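Local coordinates for protein 5-oxopent-3-ene-1,2,5-tricarboxylate decarboxylase (Exiguobacterium antarcticum B7, PDB 6IYM) that belongs to the fumarylacetoacetate hydrolase family and binds a magnesium ion through three carboxylate side chains on a beta-sheet framework, at residues H59-A64 with P107-E112; N78-I83 with L213-V218; E124-I129 with I153-A158. One frame throughout, in Å; residues are numbered along the deposited sequence.

Interaction 1. Residues H59-A64 with P107-E112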
# COMPACT_ATOMS: atom_id res chain seq x y z
N HIS A 59 28.32 -7.30 16.91
CA HIS A 59 28.08 -5.83 16.74
C HIS A 59 28.23 -5.46 15.26
O HIS A 59 28.98 -4.52 14.95
CB HIS A 59 28.98 -5.01 17.69
CG HIS A 59 30.45 -5.15 17.46
ND1 HIS A 59 31.11 -6.37 17.53
CD2 HIS A 59 31.40 -4.23 17.20
CE1 HIS A 59 32.40 -6.19 17.31
NE2 HIS A 59 32.60 -4.88 17.10
N VAL A 60 27.50 -6.17 14.39
CA VAL A 60 27.57 -6.08 12.90
C VAL A 60 26.55 -5.05 12.41
O VAL A 60 26.86 -4.32 11.44
CB VAL A 60 27.36 -7.46 12.25
CG1 VAL A 60 26.07 -8.14 12.70
CG2 VAL A 60 27.43 -7.39 10.74
N ARG A 61 25.39 -4.98 13.09
CA ARG A 61 24.25 -4.05 12.85
C ARG A 61 23.41 -4.52 11.64
O ARG A 61 23.86 -4.33 10.47
CB ARG A 61 24.65 -2.59 12.67
CG ARG A 61 23.54 -1.63 13.09
CD ARG A 61 23.47 -0.33 12.32
NE ARG A 61 22.09 0.16 12.23
CZ ARG A 61 21.72 1.39 11.87
NH1 ARG A 61 22.62 2.31 11.57
NH2 ARG A 61 20.44 1.71 11.83
N LEU A 62 22.23 -5.06 11.94
CA LEU A 62 21.22 -5.59 10.99
C LEU A 62 20.43 -4.40 10.44
O LEU A 62 20.29 -3.38 11.17
CB LEU A 62 20.29 -6.55 11.76
CG LEU A 62 20.82 -7.95 12.07
CD1 LEU A 62 20.62 -8.86 10.89
CD2 LEU A 62 22.28 -7.96 12.45
N LEU A 63 19.95 -4.49 9.20
CA LEU A 63 18.98 -3.51 8.64
C LEU A 63 17.60 -4.18 8.60
O LEU A 63 17.52 -5.41 8.92
CB LEU A 63 19.46 -3.04 7.27
CG LEU A 63 20.81 -2.31 7.26
CD1 LEU A 63 21.26 -2.05 5.83
CD2 LEU A 63 20.78 -1.01 8.06
N ALA A 64 16.56 -3.43 8.25
CA ALA A 64 15.25 -4.02 7.90
C ALA A 64 15.50 -5.05 6.80
O ALA A 64 16.37 -4.85 5.96
CB ALA A 64 14.30 -2.93 7.47
N PRO A 107 15.96 -3.13 12.79
CA PRO A 107 16.32 -3.36 14.18
C PRO A 107 17.07 -2.18 14.83
O PRO A 107 17.93 -1.58 14.19
CB PRO A 107 17.17 -4.63 14.09
CG PRO A 107 16.67 -5.33 12.87
CD PRO A 107 16.37 -4.21 11.89
N PHE A 108 16.68 -1.85 16.07
CA PHE A 108 17.29 -0.84 16.98
C PHE A 108 17.11 0.58 16.44
O PHE A 108 17.55 1.51 17.14
CB PHE A 108 18.77 -1.13 17.21
CG PHE A 108 19.04 -2.41 17.96
CD1 PHE A 108 18.67 -2.52 19.30
CD2 PHE A 108 19.64 -3.48 17.34
CE1 PHE A 108 18.90 -3.70 19.99
CE2 PHE A 108 19.85 -4.67 18.03
CZ PHE A 108 19.52 -4.76 19.36
N ASP A 109 16.44 0.76 15.29
CA ASP A 109 16.09 2.11 14.79
C ASP A 109 15.06 2.72 15.73
O ASP A 109 14.11 2.06 16.15
CB ASP A 109 15.49 2.10 13.38
CG ASP A 109 16.52 1.90 12.31
OD1 ASP A 109 17.70 1.81 12.68
OD2 ASP A 109 16.13 1.78 11.11
N PRO A 110 15.20 4.04 15.97
CA PRO A 110 14.19 4.77 16.72
C PRO A 110 12.81 4.77 16.03
O PRO A 110 12.75 4.76 14.79
CB PRO A 110 14.73 6.21 16.76
CG PRO A 110 16.20 6.09 16.40
CD PRO A 110 16.32 4.88 15.52
N ILE A 111 11.74 4.74 16.83
CA ILE A 111 10.36 5.03 16.40
C ILE A 111 10.11 6.52 16.68
O ILE A 111 10.16 6.91 17.84
CB ILE A 111 9.34 4.13 17.13
CG1 ILE A 111 9.47 2.66 16.73
CG2 ILE A 111 7.92 4.62 16.93
CD1 ILE A 111 9.15 1.72 17.86
N GLU A 112 9.91 7.32 15.64
CA GLU A 112 9.61 8.76 15.81
C GLU A 112 8.36 8.87 16.69
O GLU A 112 7.38 8.16 16.41
CB GLU A 112 9.49 9.40 14.42
CG GLU A 112 9.10 10.85 14.43
CD GLU A 112 9.20 11.55 13.08
OE1 GLU A 112 9.00 12.78 13.06
OE2 GLU A 112 9.45 10.87 12.06
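The guanidinium of Arg61 takes the carboxylate of Asp109 at one edge, near its own plane. The two flat groups are almost perpendicular, with their planes 80° apart. NH2 of Arg61 and OD1 of Asp109 form a salt bridge at 2.9 Å. The hydrogen bond within it is weak, because the N-H points well off the oxygen, at 117°. The pair therefore meets tip to tip through one nitrogen and one oxygen, not as a two-pronged bridge.

In the fold, this contact is a meeting of two irregular connections. Residues 59-64 run beside strand 4-10, where Arg61 and Leu63 share backbone hydrogen bonds with Glu9 and Arg7. Residues 107-112 lead into the short strand 111-112, which pairs with strand 269-276. The contact thus joins the N-terminal strands to the edge of the five-stranded sheet.

Both charged groups have a second partner. NH1 of Arg61 forms a salt bridge with Glu9, and OD2 of Asp109 accepts the backbone N-H of Gly106. The Arg61 side chain starts with CG anti to the backbone N (chi1 -153°), and its later bends carry the end over to Asp109. A carboxylate on each of two nitrogens probably limits how far the guanidinium can turn.

Beside the salt bridge, the contact rests on the Pro107 ring, which meets one side chain and two backbone groups. The area buried between the segments is modest, 196 Å². CB of Leu62 touches CG of Pro107 at 4.0 Å, while the rest of the leucine side chain leads away. Pro107 CD lies 3.7 Å from Ala64 N. Leu63 takes part through its backbone: its O is 3.4 Å from the same CD of Pro107.

Interaction 2. Residues N78-I83 with L213-V218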
# COMPACT_ATOMS: atom_id res chain seq x y z
N ASN A 78 -6.96 -10.91 15.74
CA ASN A 78 -6.70 -12.28 15.26
C ASN A 78 -6.27 -13.20 16.40
O ASN A 78 -5.80 -14.29 16.09
CB ASN A 78 -5.67 -12.31 14.15
CG ASN A 78 -5.78 -13.57 13.33
OD1 ASN A 78 -6.88 -14.10 13.15
ND2 ASN A 78 -4.65 -14.09 12.88
N TYR A 79 -6.40 -12.81 17.67
CA TYR A 79 -5.87 -13.66 18.78
C TYR A 79 -6.98 -13.84 19.81
O TYR A 79 -7.63 -12.85 20.13
CB TYR A 79 -4.61 -13.07 19.40
CG TYR A 79 -3.30 -13.46 18.74
CD1 TYR A 79 -2.90 -12.87 17.55
CD2 TYR A 79 -2.47 -14.42 19.28
CE1 TYR A 79 -1.71 -13.23 16.93
CE2 TYR A 79 -1.26 -14.78 18.69
CZ TYR A 79 -0.89 -14.19 17.49
OH TYR A 79 0.29 -14.52 16.88
N ALA A 80 -7.21 -15.09 20.22
CA ALA A 80 -7.98 -15.48 21.41
C ALA A 80 -7.19 -15.08 22.67
O ALA A 80 -5.95 -15.02 22.59
CB ALA A 80 -8.27 -16.96 21.39
N ASP A 81 -7.89 -14.79 23.77
CA ASP A 81 -7.28 -14.36 25.05
C ASP A 81 -6.81 -15.62 25.81
O ASP A 81 -5.65 -16.02 25.62
CB ASP A 81 -8.23 -13.47 25.85
CG ASP A 81 -8.20 -12.00 25.46
OD1 ASP A 81 -7.62 -11.68 24.40
OD2 ASP A 81 -8.74 -11.17 26.22
N HIS A 82 -7.68 -16.21 26.64
CA HIS A 82 -7.32 -17.28 27.61
C HIS A 82 -7.53 -18.65 26.96
O HIS A 82 -8.19 -19.52 27.57
CB HIS A 82 -8.08 -17.07 28.94
CG HIS A 82 -7.42 -16.11 29.87
ND1 HIS A 82 -7.82 -14.78 29.98
CD2 HIS A 82 -6.39 -16.26 30.73
CE1 HIS A 82 -7.07 -14.17 30.87
NE2 HIS A 82 -6.18 -15.06 31.35
N ILE A 83 -6.92 -18.83 25.78
CA ILE A 83 -7.17 -19.92 24.78
C ILE A 83 -8.68 -20.13 24.59
O ILE A 83 -9.27 -19.27 23.91
CB ILE A 83 -6.31 -21.19 25.05
CG1 ILE A 83 -6.67 -22.33 24.09
CG2 ILE A 83 -6.33 -21.62 26.52
CD1 ILE A 83 -5.52 -23.27 23.80
N LEU A 213 -3.20 -19.49 19.45
CA LEU A 213 -4.40 -18.68 19.80
C LEU A 213 -4.97 -17.91 18.60
O LEU A 213 -6.02 -17.25 18.79
CB LEU A 213 -4.04 -17.66 20.88
CG LEU A 213 -3.56 -18.21 22.22
CD1 LEU A 213 -3.35 -17.06 23.20
CD2 LEU A 213 -4.52 -19.24 22.77
N MET A 214 -4.32 -17.95 17.44
CA MET A 214 -4.75 -17.23 16.20
C MET A 214 -6.15 -17.71 15.76
O MET A 214 -6.36 -18.92 15.65
CB MET A 214 -3.77 -17.47 15.04
CG MET A 214 -2.47 -16.69 15.15
SD MET A 214 -1.27 -17.20 13.88
CE MET A 214 -1.52 -15.93 12.65
N LEU A 215 -7.07 -16.77 15.54
CA LEU A 215 -8.46 -17.05 15.11
C LEU A 215 -8.45 -17.50 13.64
O LEU A 215 -9.25 -18.41 13.30
CB LEU A 215 -9.32 -15.80 15.36
CG LEU A 215 -9.27 -15.23 16.79
CD1 LEU A 215 -10.03 -13.91 16.88
CD2 LEU A 215 -9.83 -16.23 17.79
N ARG A 216 -7.53 -16.94 12.83
CA ARG A 216 -7.16 -17.44 11.47
C ARG A 216 -5.66 -17.76 11.41
O ARG A 216 -4.84 -16.81 11.50
CB ARG A 216 -7.59 -16.41 10.41
CG ARG A 216 -9.10 -16.35 10.21
CD ARG A 216 -9.62 -14.99 9.83
NE ARG A 216 -11.08 -14.97 9.70
CZ ARG A 216 -11.93 -14.46 10.59
NH1 ARG A 216 -11.50 -13.93 11.72
NH2 ARG A 216 -13.23 -14.52 10.35
N ASP A 217 -5.31 -19.03 11.24
CA ASP A 217 -3.91 -19.52 11.17
C ASP A 217 -3.26 -19.02 9.86
O ASP A 217 -3.94 -18.32 9.07
CB ASP A 217 -3.84 -21.04 11.38
CG ASP A 217 -4.28 -21.87 10.18
OD1 ASP A 217 -4.94 -21.30 9.30
OD2 ASP A 217 -3.92 -23.07 10.14
N VAL A 218 -1.98 -19.30 9.68
CA VAL A 218 -1.20 -18.77 8.53
C VAL A 218 -1.89 -19.22 7.23
O VAL A 218 -2.27 -18.34 6.41
CB VAL A 218 0.28 -19.18 8.64
CG1 VAL A 218 1.06 -18.96 7.34
CG2 VAL A 218 0.95 -18.46 9.79
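Tyr79 and Met214 form a single backbone bridge, with their CA atoms 4.5 Å apart. A hydrogen bond lies on each side of it in sequence: Leu215 N to Asn78 O at 2.8 Å, and Ala80 N to Leu213 O at 2.9 Å.

The side chain of Asn78 extends this pairing by one residue. Its OD1 accepts Arg216 N at 2.9 Å. Its ND2 gives a nearly straight bond to Arg216 O at 3.1 Å, with the acceptor in the amide plane. With CG anti to the backbone N (chi1 -159°), the amide reaches both polar backbone atoms of Arg216. ND2 also donates to Thr239 O.

Met214 lies alongside Tyr79 and points the same way. Its CG sits over one ring face, offset toward the rim, in a CH-pi contact 4.1 Å from the centroid. The sulfur is farther off and oblique, a Met-aromatic contact. Leu213 CB lies 3.9 Å from Tyr79 CD2. Leu215 CD2 packs on Ala80 CB at 4.0 Å.

The contact joins the loop after strand 72-75 to the loop before helix 218-225. Since the Asn78 amide is gripped at both ends, its rotation is set: oxygen toward Arg216 N, nitrogen toward the two carbonyls.

Interaction 3. Residues E124-I129 with I153-A158. With MG (magnesium ion), chain C.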
# COMPACT_ATOMS: atom_id res chain seq x y z
N GLU A 124 2.20 -3.27 18.92
CA GLU A 124 1.55 -4.57 18.58
C GLU A 124 2.63 -5.48 17.99
O GLU A 124 3.08 -5.21 16.87
CB GLU A 124 0.43 -4.42 17.54
CG GLU A 124 -0.81 -3.69 18.02
CD GLU A 124 -2.04 -3.76 17.11
OE1 GLU A 124 -3.07 -3.21 17.51
OE2 GLU A 124 -1.95 -4.29 15.98
N GLY A 125 3.03 -6.51 18.74
CA GLY A 125 4.02 -7.48 18.27
C GLY A 125 3.37 -8.50 17.39
O GLY A 125 2.26 -8.95 17.74
N GLU A 126 3.98 -8.84 16.24
CA GLU A 126 3.26 -9.65 15.21
C GLU A 126 4.20 -10.55 14.40
O GLU A 126 5.35 -10.13 14.07
CB GLU A 126 2.48 -8.72 14.27
CG GLU A 126 1.43 -7.86 14.96
CD GLU A 126 0.32 -7.27 14.09
OE1 GLU A 126 0.18 -7.70 12.91
OE2 GLU A 126 -0.46 -6.42 14.61
N LEU A 127 3.72 -11.75 14.07
CA LEU A 127 4.37 -12.66 13.10
C LEU A 127 4.07 -12.15 11.70
O LEU A 127 2.90 -11.91 11.39
CB LEU A 127 3.82 -14.08 13.29
CG LEU A 127 4.27 -15.10 12.24
CD1 LEU A 127 5.77 -15.29 12.30
CD2 LEU A 127 3.54 -16.43 12.46
N ALA A 128 5.11 -11.96 10.90
CA ALA A 128 5.01 -11.48 9.52
C ALA A 128 5.23 -12.65 8.57
O ALA A 128 6.26 -13.31 8.72
CB ALA A 128 6.05 -10.43 9.26
N ILE A 129 4.29 -12.89 7.65
CA ILE A 129 4.49 -13.81 6.48
C ILE A 129 5.21 -13.06 5.35
O ILE A 129 4.71 -12.00 4.92
CB ILE A 129 3.15 -14.36 5.97
CG1 ILE A 129 2.32 -15.02 7.08
CG2 ILE A 129 3.37 -15.30 4.80
CD1 ILE A 129 0.86 -15.22 6.70
N ILE A 153 7.01 -8.00 12.72
CA ILE A 153 6.51 -6.62 12.53
C ILE A 153 6.05 -6.12 13.89
O ILE A 153 5.38 -6.88 14.59
CB ILE A 153 5.37 -6.62 11.49
CG1 ILE A 153 5.93 -6.87 10.10
CG2 ILE A 153 4.58 -5.33 11.55
CD1 ILE A 153 6.59 -5.69 9.52
N ASN A 154 6.40 -4.89 14.23
CA ASN A 154 5.74 -4.11 15.31
C ASN A 154 4.79 -3.15 14.61
O ASN A 154 5.27 -2.16 13.99
CB ASN A 154 6.76 -3.42 16.23
CG ASN A 154 6.14 -2.87 17.50
OD1 ASN A 154 4.91 -2.76 17.62
ND2 ASN A 154 6.99 -2.42 18.40
N ASP A 155 3.49 -3.44 14.71
CA ASP A 155 2.42 -2.63 14.07
C ASP A 155 2.19 -1.46 15.00
O ASP A 155 1.16 -1.43 15.69
CB ASP A 155 1.16 -3.48 13.79
CG ASP A 155 -0.07 -2.75 13.26
OD1 ASP A 155 0.05 -1.57 12.87
OD2 ASP A 155 -1.19 -3.36 13.26
N VAL A 156 3.13 -0.53 15.06
CA VAL A 156 3.02 0.67 15.93
C VAL A 156 1.79 1.47 15.45
O VAL A 156 1.58 1.55 14.22
CB VAL A 156 4.31 1.53 15.94
CG1 VAL A 156 4.12 2.80 16.75
CG2 VAL A 156 5.52 0.76 16.41
N THR A 157 1.00 2.00 16.38
CA THR A 157 -0.35 2.54 16.14
C THR A 157 -0.60 3.78 17.01
O THR A 157 -0.30 3.74 18.22
CB THR A 157 -1.42 1.49 16.46
OG1 THR A 157 -1.23 0.27 15.74
CG2 THR A 157 -2.82 2.01 16.21
N ALA A 158 -1.19 4.82 16.42
CA ALA A 158 -1.74 6.00 17.11
C ALA A 158 -3.23 5.73 17.33
O ALA A 158 -4.01 5.92 16.39
CB ALA A 158 -1.52 7.25 16.28
MG MG C . -1.89 -5.12 14.15
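Glu124, Glu126 and Asp155 converge on one magnesium ion, each through a single carboxylate oxygen. OE2 of Glu124 and OE2 of Glu126 both bind the magnesium ion at 2.0 Å, and OD2 of Asp155 binds it at 2.1 Å. Glu124 and Asp155 lie side by side and point the same way, yet their carboxylate planes are turned 82° apart. Glu126 comes in across Asp155 at a slant, with the planes 80° apart. The bound oxygens are crowded: OE2 of Glu124 is 3.0 Å from OD2 of Asp155 and 2.9 Å from OE2 of Glu126. The shared metal accounts for such close acceptors.

Asp155 reaches across with CG anti to its backbone N (chi1 174°), while both glutamates extend beyond CG. The second oxygens are held from outside. Glu124 OE1 pairs with Arg159, Glu126 OE1 accepts Gly240 N, and Asp155 OD1 pairs with Lys99.

The platform is a pair of neighbouring antiparallel strands, 121-131 and 147-158, in the large mixed sheet of this fumarylacetoacetate hydrolase fold. Gly125 and Asn154 are a non-hydrogen-bonded pair, and Glu126 and Ile153 a hydrogen-bonded one, though the bond from Glu126 N is weak. On the Glu126 and Ile153 face, CB of Ala128 packs against CG1 of Ile153 at 3.7 Å.

Near Glu124 the regular pairing gives way to loop. Asp155 N donates to Glu124 O at 2.8 Å, in the carbonyl plane. Asn154 turns its amide toward the other strand, and its OD1 accepts Glu124 N at 3.0 Å. Glu124 is thus held by both its N-H and its C=O, consistent with a firmly placed backbone at this metal ligand. Asp155 is the centre of an inverse gamma turn, and Thr157 OG1 donates to its carbonyl oxygen.

How the interactions relate
Interaction 3 holds the magnesium ion and lies between the other two, about 6 Å from the centre of the chain. Its centre is about 16 Å from that of interaction 1 and about 15 Å from that of interaction 2. Interactions 1 and 2 do not touch; their nearest atoms are about 19 Å apart. Interaction 1 meets interaction 3 where Ile111 CD1 packs on Val156 CG2 at 4.0 Å. Interaction 2 meets it where Val218 CG1 packs on Ile129 CD1 at 3.8 Å. Thr239, already a partner of Asn78, also hydrogen-bonds through OG1 to Leu127 O of interaction 3. The nearest atom of the Asn78 side chain is about 8 Å from the magnesium ion.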